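Local coordinates for ricin B lectin (Clostridium thermocellum, PDB 3VSF), which acts as an exo-beta-1,3-galactanase, probably through its family 43 glycoside hydrolase part, and carries a beta-trefoil module that binds galactose, at residues 420-425 and 443-448; 426-431 and 461-466; 399-404 and 413-418; 385-390 and 479-484. All blocks are in the same frame, centred on the assembly; numbering follows the deposited sequence.

All four contacts lie in the beta-trefoil part of the chain. Interaction 1 holds Asp-422, Asp-425 and Asn-444, which bind beta-D-galactose together with Asn-440; here a glycerol sits about 3 Å from the side chain of Asp-422. Interaction 2, about 9 Å away centre to centre, is the surface edge beside that pocket, with Glu-426 CG packed 3.3 Å from Asn-444 ND2. Interaction 4 lies about 13 Å from interaction 1, between centres, and touches it where Leu-421 CD1 meets Ile-387 CG1; Gln-483 of strand 479-484 reaches the loop of interaction 2. Interaction 3, a hairpin of the barrel, adjoins interaction 1 in sequence and meets interaction 4 through Trp-400 and Ile-387.

Interaction 1. Residues 420-425 and 443-448; sequences ALDVKD and YNQHWK
Trp-447 is pinned at one corner by Leu-421: its NE1 donates to Leu-421 O at 3.2 Å in a nearly straight bond (167°). The carbonyl oxygen lies in the indole plane, whereas the N-H arrives from well above the carbonyl plane. Leu-421 also sends CD2 over one face of the indole, 4.1 Å from the centroid of the five-membered ring, a CH-pi contact that the leucine makes with its CG anti to the backbone N (chi1 -169°). At the far end of the ring, Val-423 CG2 meets CH2 of Trp-447 at 3.6 Å, approaching obliquely.

Asn-444 grips Val-423 twice. Its backbone O accepts from Val-423 N at 3.1 Å, and its side-chain ND2 donates to Val-423 O at 3.0 Å, with that oxygen close to the amide plane. Gln-445 NE2 in turn reaches Asp-422 OD2 at 2.9 Å on the anti side, tilted out of the carboxylate plane, the two flat groups standing almost perpendicular. Asp-422 and Asn-444 bind galactose, so these bonds probably help hold the two binding side chains in position. Gln-445 and Trp-447 form a QxW motif, as in other ricin-type trefoils; the Gln-445 amide also bonds to the backbone, NE2 to Thr-438 O and OE1 to Asn-440 N.

Strand 409-414 touches both Leu-421 and Trp-447 through Ile-412, Leu-434 of strand 432-437 packs on Val-423 and the indole, and strand 456-461 brings Ile-459 and Ser-461 against Trp-447.

Interaction 2. Residues 426-431 and 461-466; sequences ESKEDG and SRHCGK
Lys-428 NZ gives a 3.0 Å hydrogen bond to His-463 O, the one such bond joining these two surface loops of the beta-trefoil; the ammonium comes in from above the carbonyl plane. To get there the lysine, its chain turned at chi2 (-120°), runs across the imidazole of His-463 at about a right angle: CE passes close over the ND1-CE1 side, and NZ lies above the same face toward the rim. Glu-426 CB lies over the opposite face, 4.0 Å from CE1 of His-463, and the ring is thus held between two side chains of the other loop. Midway along the same lysine, CD rests on Cys-464 CB at 3.6 Å.

At the other end, Lys-466 crosses Asp-430, with a long salt bridge of 3.7 Å between NZ of the lysine and OD1 of the aspartate. Both charged groups have a stronger partner in the hydroxyl of Ser-485, which ties them together. The 426-431 loop is itself shaped by an ST turn: Ser-427 OG accepts from Glu-429 N at 3.2 Å, nearly straight at 170°.

Interaction 3. Residues 399-404 and 413-418; sequences QWYLVD and VNVKSG
Asn-414 stands on the indole of Trp-400, its amide plane almost perpendicular to the ring (85°). ND2 hovers above the six-membered part, 3.3 Å from CZ2 of Trp-400, while CB of the asparagine makes a CH-pi contact with the same ring at 4.1 Å from the centroid. The amide is fixed from two directions: ND2 bonds to Ser-397 O, and OD1 takes the N-H of Ser-417 on a lone pair at 3.1 Å, an Asx motif that turns the chain after the strand.

On the other face of the hairpin, Val-415 crosses Tyr-401 at about a right angle; with CG1 anti to the backbone N (chi1 171°), the other methyl, CG2, is the one laid on the phenol ring, 3.8 Å from its centroid. Tyr-401 and Val-413 form an antiparallel hydrogen-bonded pair, with Tyr-401 N to Val-413 O at 2.7 Å; Trp-400 and Asn-414 form the adjoining non-hydrogen-bonded pair.

Strands 400-404 and 409-414 form one hairpin of the six-stranded barrel: 409-414 pairs next with 447-453, and on the other side Trp-400 bonds through its backbone to Tyr-363 of strand 363-367. Trp-400 NE1 reaches Leu-374 O of strand 373-376.

Interaction 4. Residues 385-390 and 479-484; sequences AQIVQW and GIIQQW
Ile-481 packs its CB against Ile-387 CG2 at 3.7 Å, and this buried pair is the dense side of the contact. Farther along, Ile-481 CD1 reaches Gln-389 CB at 4.0 Å; with CG1 anti to the carbonyl carbon (chi1 -59°), the longer branch lies along strand 385-390. Gln-389 then passes Gly-479, its CG 3.7 Å from the glycine O, and its buried amide is satisfied at both ends, OE1 by Ser-370 OG and NE2 by Glu-476 O.

The backbones meet for a short distance. Val-388 and Ile-480 form an antiparallel non-hydrogen-bonded pair, bracketed by Ile-481 N to Ile-387 O at 3.0 Å and Gln-389 N to Gly-479 O at 2.9 Å. Because the strands cross at 120°, they splay apart beyond these bonds. This is the beta-trefoil cap, where one strand from each of three hairpins comes together: 385-390, 479-484 and, pairing with both, 432-437. Leu-374, Ile-468 and Val-470 also pack on Ile-481.

Toward solvent the packing is looser. Partly exposed Gln-386 folds back at chi2 (71°) and lays NE2 across Ile-480 CG2, 3.5 Å away. The same NE2 donates to Ile-387 O at 3.0 Å, reaching that oxygen from the opposite face of its plane to Ile-481 N.

Interaction 1. Residues 420-425 and 443-448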
loop_
_atom_site.group_PDB
_atom_site.type_symbol
_atom_site.label_atom_id
_atom_site.label_comp_id
_atom_site.label_asym_id
_atom_site.label_seq_id
_atom_site.Cartn_x
_atom_site.Cartn_y
_atom_site.Cartn_z
ATOM N N ALA A 420 9.116 -13.383 -5.685
ATOM C CA ALA A 420 10.562 -13.477 -5.512
ATOM C C ALA A 420 10.979 -14.767 -4.814
ATOM O O ALA A 420 10.207 -15.352 -4.053
ATOM C CB ALA A 420 11.081 -12.270 -4.745
ATOM N N LEU A 421 12.206 -15.203 -5.080
ATOM C CA LEU A 421 12.762 -16.375 -4.418
ATOM C C LEU A 421 12.894 -16.075 -2.932
ATOM O O LEU A 421 13.588 -15.138 -2.539
ATOM C CB LEU A 421 14.124 -16.733 -5.014
ATOM C CG LEU A 421 14.716 -18.088 -4.616
ATOM C CD1 LEU A 421 13.797 -19.222 -5.043
ATOM C CD2 LEU A 421 16.097 -18.260 -5.221
ATOM N N ASP A 422 12.224 -16.873 -2.110
ATOM C CA ASP A 422 12.119 -16.580 -0.687
ATOM C C ASP A 422 12.437 -17.794 0.179
ATOM O O ASP A 422 12.018 -18.910 -0.123
ATOM C CB ASP A 422 10.710 -16.071 -0.370
ATOM C CG ASP A 422 10.527 -15.727 1.094
ATOM O OD1 ASP A 422 10.224 -16.640 1.889
ATOM O OD2 ASP A 422 10.679 -14.539 1.446
ATOM N N VAL A 423 13.183 -17.568 1.256
ATOM C CA VAL A 423 13.437 -18.612 2.240
ATOM C C VAL A 423 12.284 -18.651 3.239
ATOM O O VAL A 423 12.160 -17.774 4.093
ATOM C CB VAL A 423 14.758 -18.380 2.992
ATOM C CG1 VAL A 423 15.026 -19.525 3.954
ATOM C CG2 VAL A 423 15.908 -18.226 2.009
ATOM N N LYS A 424 11.443 -19.673 3.117
ATOM C CA LYS A 424 10.226 -19.794 3.917
ATOM C C LYS A 424 10.419 -19.438 5.391
ATOM O O LYS A 424 11.325 -19.944 6.053
ATOM C CB LYS A 424 9.656 -21.210 3.789
ATOM C CG LYS A 424 8.346 -21.437 4.527
ATOM C CD LYS A 424 7.854 -22.864 4.330
ATOM C CE LYS A 424 6.612 -23.153 5.157
ATOM N NZ LYS A 424 5.461 -22.299 4.757
ATOM N N ASP A 425 9.559 -18.554 5.890
ATOM C CA ASP A 425 9.546 -18.176 7.302
ATOM C C ASP A 425 10.896 -17.670 7.806
ATOM O O ASP A 425 11.213 -17.806 8.988
ATOM C CB ASP A 425 9.066 -19.347 8.164
ATOM C CG ASP A 425 7.671 -19.812 7.790
ATOM O OD1 ASP A 425 6.862 -18.971 7.344
ATOM O OD2 ASP A 425 7.381 -21.019 7.940
ATOM N N TYR A 443 15.254 -9.745 4.082
ATOM C CA TYR A 443 16.592 -10.225 3.759
ATOM C C TYR A 443 16.571 -11.652 3.222
ATOM O O TYR A 443 17.483 -12.069 2.510
ATOM C CB TYR A 443 17.514 -10.130 4.978
ATOM C CG TYR A 443 18.153 -8.772 5.151
ATOM C CD1 TYR A 443 18.030 -7.797 4.169
ATOM C CD2 TYR A 443 18.889 -8.469 6.289
ATOM C CE1 TYR A 443 18.616 -6.555 4.319
ATOM C CE2 TYR A 443 19.478 -7.228 6.447
ATOM C CZ TYR A 443 19.339 -6.275 5.460
ATOM O OH TYR A 443 19.924 -5.038 5.611
ATOM N N ASN A 444 15.526 -12.398 3.567
ATOM C CA ASN A 444 15.375 -13.761 3.079
ATOM C C ASN A 444 14.969 -13.794 1.609
ATOM O O ASN A 444 14.616 -14.845 1.077
ATOM C CB ASN A 444 14.366 -14.534 3.931
ATOM C CG ASN A 444 12.979 -13.922 3.891
ATOM O OD1 ASN A 444 12.825 -12.710 3.743
ATOM N ND2 ASN A 444 11.960 -14.763 4.025
ATOM N N GLN A 445 15.020 -12.633 0.963
ATOM C CA GLN A 445 14.721 -12.525 -0.460
ATOM C C GLN A 445 15.887 -11.884 -1.202
ATOM O O GLN A 445 15.809 -11.631 -2.404
ATOM C CB GLN A 445 13.439 -11.720 -0.685
ATOM C CG GLN A 445 12.203 -12.338 -0.055
ATOM C CD GLN A 445 10.926 -11.610 -0.425
ATOM O OE1 GLN A 445 10.961 -10.552 -1.055
ATOM N NE2 GLN A 445 9.788 -12.176 -0.038
ATOM N N HIS A 446 16.968 -11.622 -0.472
ATOM C CA HIS A 446 18.177 -11.061 -1.063
ATOM C C HIS A 446 19.241 -12.140 -1.238
ATOM O O HIS A 446 19.528 -12.897 -0.311
ATOM C CB HIS A 446 18.717 -9.920 -0.200
ATOM C CG HIS A 446 17.807 -8.733 -0.131
ATOM N ND1 HIS A 446 18.092 -7.620 0.630
ATOM C CD2 HIS A 446 16.619 -8.486 -0.729
ATOM C CE1 HIS A 446 17.117 -6.738 0.498
ATOM N NE2 HIS A 446 16.211 -7.239 -0.321
ATOM N N TRP A 447 19.826 -12.203 -2.430
ATOM C CA TRP A 447 20.790 -13.250 -2.753
ATOM C C TRP A 447 22.089 -12.685 -3.311
ATOM O O TRP A 447 22.074 -11.812 -4.180
ATOM C CB TRP A 447 20.181 -14.229 -3.757
ATOM C CG TRP A 447 18.913 -14.859 -3.279
ATOM C CD1 TRP A 447 17.643 -14.425 -3.518
ATOM C CD2 TRP A 447 18.792 -16.035 -2.474
ATOM N NE1 TRP A 447 16.736 -15.261 -2.912
ATOM C CE2 TRP A 447 17.417 -16.259 -2.264
ATOM C CE3 TRP A 447 19.713 -16.924 -1.909
ATOM C CZ2 TRP A 447 16.940 -17.332 -1.515
ATOM C CZ3 TRP A 447 19.238 -17.988 -1.165
ATOM C CH2 TRP A 447 17.865 -18.183 -0.976
ATOM N N LYS A 448 23.213 -13.191 -2.812
ATOM C CA LYS A 448 24.518 -12.784 -3.318
ATOM C C LYS A 448 25.143 -13.882 -4.173
ATOM O O LYS A 448 25.176 -15.048 -3.779
ATOM C CB LYS A 448 25.462 -12.416 -2.171
ATOM C CG LYS A 448 26.830 -11.940 -2.639
ATOM C CD LYS A 448 27.688 -11.450 -1.484
ATOM C CE LYS A 448 28.092 -12.589 -0.564
ATOM N NZ LYS A 448 28.995 -12.119 0.525
#

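Interaction 2. Residues 426-431 and 461-466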
loop_
_atom_site.group_PDB
_atom_site.type_symbol
_atom_site.label_atom_id
_atom_site.label_comp_id
_atom_site.label_asym_id
_atom_site.label_seq_id
_atom_site.Cartn_x
_atom_site.Cartn_y
_atom_site.Cartn_z
ATOM N N GLU A 426 11.682 -17.084 6.908
ATOM C CA GLU A 426 12.990 -16.541 7.262
ATOM C C GLU A 426 13.832 -17.542 8.048
ATOM O O GLU A 426 14.508 -17.177 9.009
ATOM C CB GLU A 426 12.839 -15.243 8.058
ATOM C CG GLU A 426 12.287 -14.079 7.251
ATOM C CD GLU A 426 12.191 -12.802 8.063
ATOM O OE1 GLU A 426 11.603 -12.838 9.165
ATOM O OE2 GLU A 426 12.708 -11.762 7.601
ATOM N N SER A 427 13.784 -18.802 7.632
ATOM C CA SER A 427 14.522 -19.863 8.306
ATOM C C SER A 427 16.025 -19.612 8.275
ATOM O O SER A 427 16.543 -18.990 7.348
ATOM C CB SER A 427 14.204 -21.219 7.669
ATOM O OG SER A 427 14.920 -22.265 8.302
ATOM N N LYS A 428 16.718 -20.097 9.299
ATOM C CA LYS A 428 18.170 -19.988 9.378
ATOM C C LYS A 428 18.799 -21.371 9.482
ATOM O O LYS A 428 19.995 -21.500 9.742
ATOM C CB LYS A 428 18.581 -19.158 10.595
ATOM C CG LYS A 428 18.287 -17.672 10.487
ATOM C CD LYS A 428 19.570 -16.861 10.599
ATOM C CE LYS A 428 19.285 -15.396 10.889
ATOM N NZ LYS A 428 20.536 -14.589 10.961
ATOM N N GLU A 429 17.989 -22.404 9.281
ATOM C CA GLU A 429 18.430 -23.776 9.501
ATOM C C GLU A 429 18.704 -24.523 8.199
ATOM O O GLU A 429 18.180 -24.166 7.143
ATOM C CB GLU A 429 17.385 -24.538 10.321
ATOM C CG GLU A 429 16.967 -23.830 11.601
ATOM C CD GLU A 429 18.118 -23.652 12.572
ATOM O OE1 GLU A 429 18.911 -24.604 12.740
ATOM O OE2 GLU A 429 18.233 -22.559 13.165
ATOM N N ASP A 430 19.532 -25.560 8.282
ATOM C CA ASP A 430 19.764 -26.441 7.145
ATOM C C ASP A 430 18.469 -27.146 6.767
ATOM O O ASP A 430 17.698 -27.554 7.635
ATOM C CB ASP A 430 20.840 -27.480 7.471
ATOM C CG ASP A 430 22.241 -26.899 7.457
ATOM O OD1 ASP A 430 22.451 -25.859 6.797
ATOM O OD2 ASP A 430 23.136 -27.491 8.099
ATOM N N GLY A 431 18.231 -27.290 5.468
ATOM C CA GLY A 431 17.042 -27.966 4.988
ATOM C C GLY A 431 15.855 -27.034 4.875
ATOM O O GLY A 431 14.756 -27.457 4.517
ATOM N N SER A 461 22.108 -16.725 0.761
ATOM C CA SER A 461 21.098 -15.827 1.302
ATOM C C SER A 461 21.756 -14.760 2.167
ATOM O O SER A 461 22.843 -14.969 2.704
ATOM C CB SER A 461 20.067 -16.608 2.119
ATOM O OG SER A 461 19.042 -15.756 2.600
ATOM N N ARG A 462 21.096 -13.615 2.295
ATOM C CA ARG A 462 21.634 -12.505 3.071
ATOM C C ARG A 462 21.329 -12.692 4.552
ATOM O O ARG A 462 22.028 -12.162 5.416
ATOM C CB ARG A 462 21.045 -11.185 2.573
ATOM C CG ARG A 462 21.690 -9.941 3.159
ATOM C CD ARG A 462 21.115 -8.689 2.518
ATOM N NE ARG A 462 21.851 -7.486 2.888
ATOM C CZ ARG A 462 21.631 -6.286 2.358
ATOM N NH1 ARG A 462 20.694 -6.132 1.431
ATOM N NH2 ARG A 462 22.348 -5.243 2.752
ATOM N N HIS A 463 20.282 -13.459 4.833
ATOM C CA HIS A 463 19.816 -13.667 6.199
ATOM C C HIS A 463 20.817 -14.464 7.032
ATOM O O HIS A 463 21.195 -14.048 8.127
ATOM C CB HIS A 463 18.458 -14.371 6.185
ATOM C CG HIS A 463 17.634 -14.123 7.410
ATOM N ND1 HIS A 463 17.372 -15.102 8.343
ATOM C CD2 HIS A 463 17.009 -13.005 7.850
ATOM C CE1 HIS A 463 16.622 -14.598 9.307
ATOM N NE2 HIS A 463 16.389 -13.327 9.033
ATOM N N CYS A 464 21.248 -15.609 6.511
ATOM C CA CYS A 464 22.137 -16.497 7.253
ATOM C C CYS A 464 23.407 -16.846 6.481
ATOM O O CYS A 464 24.425 -17.199 7.075
ATOM C CB CYS A 464 21.399 -17.777 7.648
ATOM S SG CYS A 464 20.674 -18.669 6.256
ATOM N N GLY A 465 23.340 -16.755 5.157
ATOM C CA GLY A 465 24.502 -17.003 4.324
ATOM C C GLY A 465 24.535 -18.386 3.704
ATOM O O GLY A 465 25.462 -18.720 2.965
ATOM N N LYS A 466 23.526 -19.197 4.002
ATOM C CA LYS A 466 23.447 -20.544 3.450
ATOM C C LYS A 466 23.087 -20.501 1.969
ATOM O O LYS A 466 22.419 -19.575 1.509
ATOM C CB LYS A 466 22.444 -21.392 4.234
ATOM C CG LYS A 466 22.762 -21.495 5.716
ATOM C CD LYS A 466 21.842 -22.479 6.421
ATOM C CE LYS A 466 22.078 -22.468 7.923
ATOM N NZ LYS A 466 23.508 -22.681 8.272
#

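Interaction 3. Residues 399-404 and 413-418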
loop_
_atom_site.group_PDB
_atom_site.type_symbol
_atom_site.label_atom_id
_atom_site.label_comp_id
_atom_site.label_asym_id
_atom_site.label_seq_id
_atom_site.Cartn_x
_atom_site.Cartn_y
_atom_site.Cartn_z
ATOM N N GLN A 399 12.243 -19.115 -15.880
ATOM C CA GLN A 399 12.931 -17.880 -16.241
ATOM C C GLN A 399 12.891 -16.892 -15.079
ATOM O O GLN A 399 11.863 -16.744 -14.417
ATOM C CB GLN A 399 12.304 -17.271 -17.496
ATOM C CG GLN A 399 12.163 -18.260 -18.644
ATOM C CD GLN A 399 11.593 -17.630 -19.897
ATOM O OE1 GLN A 399 11.829 -16.456 -20.179
ATOM N NE2 GLN A 399 10.833 -18.410 -20.658
ATOM N N TRP A 400 14.011 -16.219 -14.830
ATOM C CA TRP A 400 14.134 -15.368 -13.652
ATOM C C TRP A 400 14.810 -14.029 -13.945
ATOM O O TRP A 400 15.804 -13.969 -14.670
ATOM C CB TRP A 400 14.907 -16.104 -12.554
ATOM C CG TRP A 400 14.319 -17.437 -12.197
ATOM C CD1 TRP A 400 14.482 -18.612 -12.872
ATOM C CD2 TRP A 400 13.477 -17.733 -11.076
ATOM N NE1 TRP A 400 13.792 -19.620 -12.243
ATOM C CE2 TRP A 400 13.167 -19.106 -11.137
ATOM C CE3 TRP A 400 12.955 -16.970 -10.027
ATOM C CZ2 TRP A 400 12.358 -19.732 -10.191
ATOM C CZ3 TRP A 400 12.153 -17.594 -9.088
ATOM C CH2 TRP A 400 11.862 -18.961 -9.177
ATOM N N TYR A 401 14.263 -12.959 -13.374
ATOM C CA TYR A 401 14.886 -11.642 -13.447
ATOM C C TYR A 401 15.879 -11.483 -12.305
ATOM O O TYR A 401 15.813 -12.205 -11.312
ATOM C CB TYR A 401 13.839 -10.533 -13.347
ATOM C CG TYR A 401 12.822 -10.509 -14.463
ATOM C CD1 TYR A 401 13.184 -10.144 -15.751
ATOM C CD2 TYR A 401 11.492 -10.826 -14.219
ATOM C CE1 TYR A 401 12.252 -10.113 -16.772
ATOM C CE2 TYR A 401 10.554 -10.796 -15.233
ATOM C CZ TYR A 401 10.940 -10.439 -16.506
ATOM O OH TYR A 401 10.009 -10.409 -17.518
ATOM N N LEU A 402 16.791 -10.528 -12.443
ATOM C CA LEU A 402 17.728 -10.211 -11.371
ATOM C C LEU A 402 17.716 -8.715 -11.062
ATOM O O LEU A 402 18.243 -7.910 -11.830
ATOM C CB LEU A 402 19.141 -10.673 -11.726
ATOM C CG LEU A 402 19.363 -12.183 -11.834
ATOM C CD1 LEU A 402 20.815 -12.482 -12.175
ATOM C CD2 LEU A 402 18.957 -12.886 -10.547
ATOM N N VAL A 403 17.115 -8.354 -9.931
ATOM C CA VAL A 403 16.975 -6.954 -9.550
ATOM C C VAL A 403 17.935 -6.564 -8.429
ATOM O O VAL A 403 17.779 -6.998 -7.289
ATOM C CB VAL A 403 15.536 -6.641 -9.100
ATOM C CG1 VAL A 403 15.405 -5.172 -8.728
ATOM C CG2 VAL A 403 14.545 -7.011 -10.192
ATOM N N ASP A 404 18.923 -5.739 -8.761
ATOM C CA ASP A 404 19.897 -5.267 -7.782
ATOM C C ASP A 404 19.195 -4.499 -6.663
ATOM O O ASP A 404 18.297 -3.697 -6.921
ATOM C CB ASP A 404 20.945 -4.383 -8.464
ATOM C CG ASP A 404 22.179 -4.170 -7.607
ATOM O OD1 ASP A 404 23.300 -4.375 -8.122
ATOM O OD2 ASP A 404 22.033 -3.794 -6.426
ATOM N N VAL A 413 13.626 -12.896 -9.201
ATOM C CA VAL A 413 12.186 -12.830 -9.424
ATOM C C VAL A 413 11.742 -13.744 -10.560
ATOM O O VAL A 413 12.337 -13.744 -11.636
ATOM C CB VAL A 413 11.734 -11.390 -9.739
ATOM C CG1 VAL A 413 10.215 -11.307 -9.786
ATOM C CG2 VAL A 413 12.291 -10.421 -8.710
ATOM N N ASN A 414 10.691 -14.519 -10.314
ATOM C CA ASN A 414 10.129 -15.393 -11.336
ATOM C C ASN A 414 9.454 -14.567 -12.422
ATOM O O ASN A 414 8.924 -13.491 -12.151
ATOM C CB ASN A 414 9.133 -16.372 -10.708
ATOM C CG ASN A 414 8.790 -17.529 -11.628
ATOM O OD1 ASN A 414 7.772 -17.510 -12.318
ATOM N ND2 ASN A 414 9.642 -18.548 -11.637
ATOM N N VAL A 415 9.478 -15.063 -13.654
ATOM C CA VAL A 415 8.883 -14.337 -14.770
ATOM C C VAL A 415 7.384 -14.599 -14.882
ATOM O O VAL A 415 6.589 -13.662 -14.956
ATOM C CB VAL A 415 9.571 -14.675 -16.105
ATOM C CG1 VAL A 415 8.790 -14.087 -17.269
ATOM C CG2 VAL A 415 11.004 -14.165 -16.105
ATOM N N LYS A 416 7.003 -15.873 -14.891
ATOM C CA LYS A 416 5.596 -16.245 -14.982
ATOM C C LYS A 416 4.794 -15.630 -13.838
ATOM O O LYS A 416 3.630 -15.265 -14.006
ATOM C CB LYS A 416 5.438 -17.766 -14.987
ATOM C CG LYS A 416 4.006 -18.232 -15.171
ATOM C CD LYS A 416 3.912 -19.746 -15.225
ATOM C CE LYS A 416 2.468 -20.196 -15.376
ATOM N NZ LYS A 416 2.352 -21.675 -15.486
ATOM N N SER A 417 5.426 -15.521 -12.675
ATOM C CA SER A 417 4.819 -14.865 -11.522
ATOM C C SER A 417 5.812 -13.879 -10.922
ATOM O O SER A 417 6.968 -14.224 -10.685
ATOM C CB SER A 417 4.398 -15.896 -10.472
ATOM O OG SER A 417 5.518 -16.611 -9.984
ATOM N N GLY A 418 5.360 -12.654 -10.676
ATOM C CA GLY A 418 6.234 -11.603 -10.187
ATOM C C GLY A 418 6.760 -11.827 -8.781
ATOM O O GLY A 418 7.309 -10.913 -8.164
#

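Interaction 4. Residues 385-390 and 479-484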
loop_
_atom_site.group_PDB
_atom_site.type_symbol
_atom_site.label_atom_id
_atom_site.label_comp_id
_atom_site.label_asym_id
_atom_site.label_seq_id
_atom_site.Cartn_x
_atom_site.Cartn_y
_atom_site.Cartn_z
ATOM N N ALA A 385 4.442 -20.963 -3.295
ATOM C CA ALA A 385 4.616 -22.197 -4.054
ATOM C C ALA A 385 6.035 -22.736 -3.889
ATOM O O ALA A 385 7.001 -21.974 -3.888
ATOM C CB ALA A 385 4.299 -21.969 -5.523
ATOM N N GLN A 386 6.150 -24.053 -3.748
ATOM C CA GLN A 386 7.440 -24.699 -3.532
ATOM C C GLN A 386 8.356 -24.565 -4.744
ATOM O O GLN A 386 7.920 -24.721 -5.884
ATOM C CB GLN A 386 7.242 -26.178 -3.192
ATOM C CG GLN A 386 8.535 -26.978 -3.101
ATOM C CD GLN A 386 9.358 -26.623 -1.879
ATOM O OE1 GLN A 386 8.852 -26.621 -0.757
ATOM N NE2 GLN A 386 10.633 -26.316 -2.091
ATOM N N ILE A 387 9.629 -24.277 -4.489
ATOM C CA ILE A 387 10.624 -24.184 -5.551
ATOM C C ILE A 387 11.300 -25.533 -5.764
ATOM O O ILE A 387 11.814 -26.136 -4.822
ATOM C CB ILE A 387 11.700 -23.128 -5.234
ATOM C CG1 ILE A 387 11.065 -21.739 -5.121
ATOM C CG2 ILE A 387 12.776 -23.128 -6.305
ATOM C CD1 ILE A 387 10.384 -21.273 -6.391
ATOM N N VAL A 388 11.294 -26.005 -7.006
ATOM C CA VAL A 388 11.884 -27.296 -7.336
ATOM C C VAL A 388 12.786 -27.191 -8.558
ATOM O O VAL A 388 12.722 -26.216 -9.305
ATOM C CB VAL A 388 10.801 -28.353 -7.617
ATOM C CG1 VAL A 388 9.917 -28.549 -6.396
ATOM C CG2 VAL A 388 9.968 -27.948 -8.823
ATOM N N GLN A 389 13.628 -28.200 -8.756
ATOM C CA GLN A 389 14.443 -28.283 -9.960
ATOM C C GLN A 389 13.691 -29.083 -11.014
ATOM O O GLN A 389 12.978 -30.034 -10.691
ATOM C CB GLN A 389 15.792 -28.942 -9.667
ATOM C CG GLN A 389 15.707 -30.435 -9.385
ATOM C CD GLN A 389 17.068 -31.101 -9.359
ATOM O OE1 GLN A 389 18.099 -30.436 -9.451
ATOM N NE2 GLN A 389 17.078 -32.423 -9.235
ATOM N N TRP A 390 13.843 -28.695 -12.275
ATOM C CA TRP A 390 13.160 -29.384 -13.361
ATOM C C TRP A 390 13.997 -29.358 -14.633
ATOM O O TRP A 390 14.944 -28.581 -14.748
ATOM C CB TRP A 390 11.792 -28.752 -13.618
ATOM C CG TRP A 390 10.816 -29.685 -14.264
ATOM C CD1 TRP A 390 10.612 -29.865 -15.600
ATOM C CD2 TRP A 390 9.910 -30.570 -13.596
ATOM N NE1 TRP A 390 9.634 -30.807 -15.807
ATOM C CE2 TRP A 390 9.186 -31.256 -14.592
ATOM C CE3 TRP A 390 9.639 -30.850 -12.253
ATOM C CZ2 TRP A 390 8.211 -32.203 -14.287
ATOM C CZ3 TRP A 390 8.670 -31.789 -11.953
ATOM C CH2 TRP A 390 7.968 -32.455 -12.965
ATOM N N GLY A 479 12.869 -32.219 -7.689
ATOM C CA GLY A 479 13.796 -32.146 -6.575
ATOM C C GLY A 479 13.610 -30.863 -5.789
ATOM O O GLY A 479 13.642 -29.770 -6.354
ATOM N N ILE A 480 13.411 -30.994 -4.482
ATOM C CA ILE A 480 13.158 -29.840 -3.630
ATOM C C ILE A 480 14.373 -28.925 -3.538
ATOM O O ILE A 480 15.474 -29.371 -3.222
ATOM C CB ILE A 480 12.740 -30.259 -2.205
ATOM C CG1 ILE A 480 11.375 -30.949 -2.221
ATOM C CG2 ILE A 480 12.704 -29.049 -1.286
ATOM C CD1 ILE A 480 11.414 -32.383 -2.708
ATOM N N ILE A 481 14.164 -27.643 -3.819
ATOM C CA ILE A 481 15.212 -26.643 -3.653
ATOM C C ILE A 481 15.146 -26.074 -2.243
ATOM O O ILE A 481 14.090 -25.634 -1.792
ATOM C CB ILE A 481 15.078 -25.502 -4.675
ATOM C CG1 ILE A 481 15.159 -26.057 -6.099
ATOM C CG2 ILE A 481 16.160 -24.459 -4.449
ATOM C CD1 ILE A 481 16.443 -26.799 -6.391
ATOM N N GLN A 482 16.279 -26.085 -1.549
ATOM C CA GLN A 482 16.308 -25.701 -0.144
ATOM C C GLN A 482 17.483 -24.796 0.196
ATOM O O GLN A 482 18.167 -24.271 -0.683
ATOM C CB GLN A 482 16.364 -26.948 0.740
ATOM C CG GLN A 482 17.655 -27.739 0.595
ATOM C CD GLN A 482 17.675 -28.996 1.444
ATOM O OE1 GLN A 482 16.638 -29.452 1.925
ATOM N NE2 GLN A 482 18.861 -29.562 1.632
ATOM N N GLN A 483 17.705 -24.629 1.494
ATOM C CA GLN A 483 18.777 -23.801 2.016
ATOM C C GLN A 483 19.723 -24.701 2.802
ATOM O O GLN A 483 19.275 -25.545 3.577
ATOM C CB GLN A 483 18.185 -22.731 2.932
ATOM C CG GLN A 483 19.165 -21.691 3.429
ATOM C CD GLN A 483 18.523 -20.726 4.407
ATOM O OE1 GLN A 483 18.531 -19.513 4.199
ATOM N NE2 GLN A 483 17.957 -21.264 5.482
ATOM N N TRP A 484 21.026 -24.533 2.603
ATOM C CA TRP A 484 21.996 -25.392 3.273
ATOM C C TRP A 484 23.368 -24.737 3.371
ATOM O O TRP A 484 23.733 -23.909 2.538
ATOM C CB TRP A 484 22.107 -26.730 2.540
ATOM C CG TRP A 484 22.667 -27.840 3.377
ATOM C CD1 TRP A 484 23.983 -28.102 3.619
ATOM C CD2 TRP A 484 21.922 -28.846 4.076
ATOM N NE1 TRP A 484 24.106 -29.206 4.428
ATOM C CE2 TRP A 484 22.855 -29.681 4.722
ATOM C CE3 TRP A 484 20.559 -29.120 4.220
ATOM C CZ2 TRP A 484 22.468 -30.770 5.500
ATOM C CZ3 TRP A 484 20.176 -30.201 4.993
ATOM C CH2 TRP A 484 21.127 -31.012 5.623
#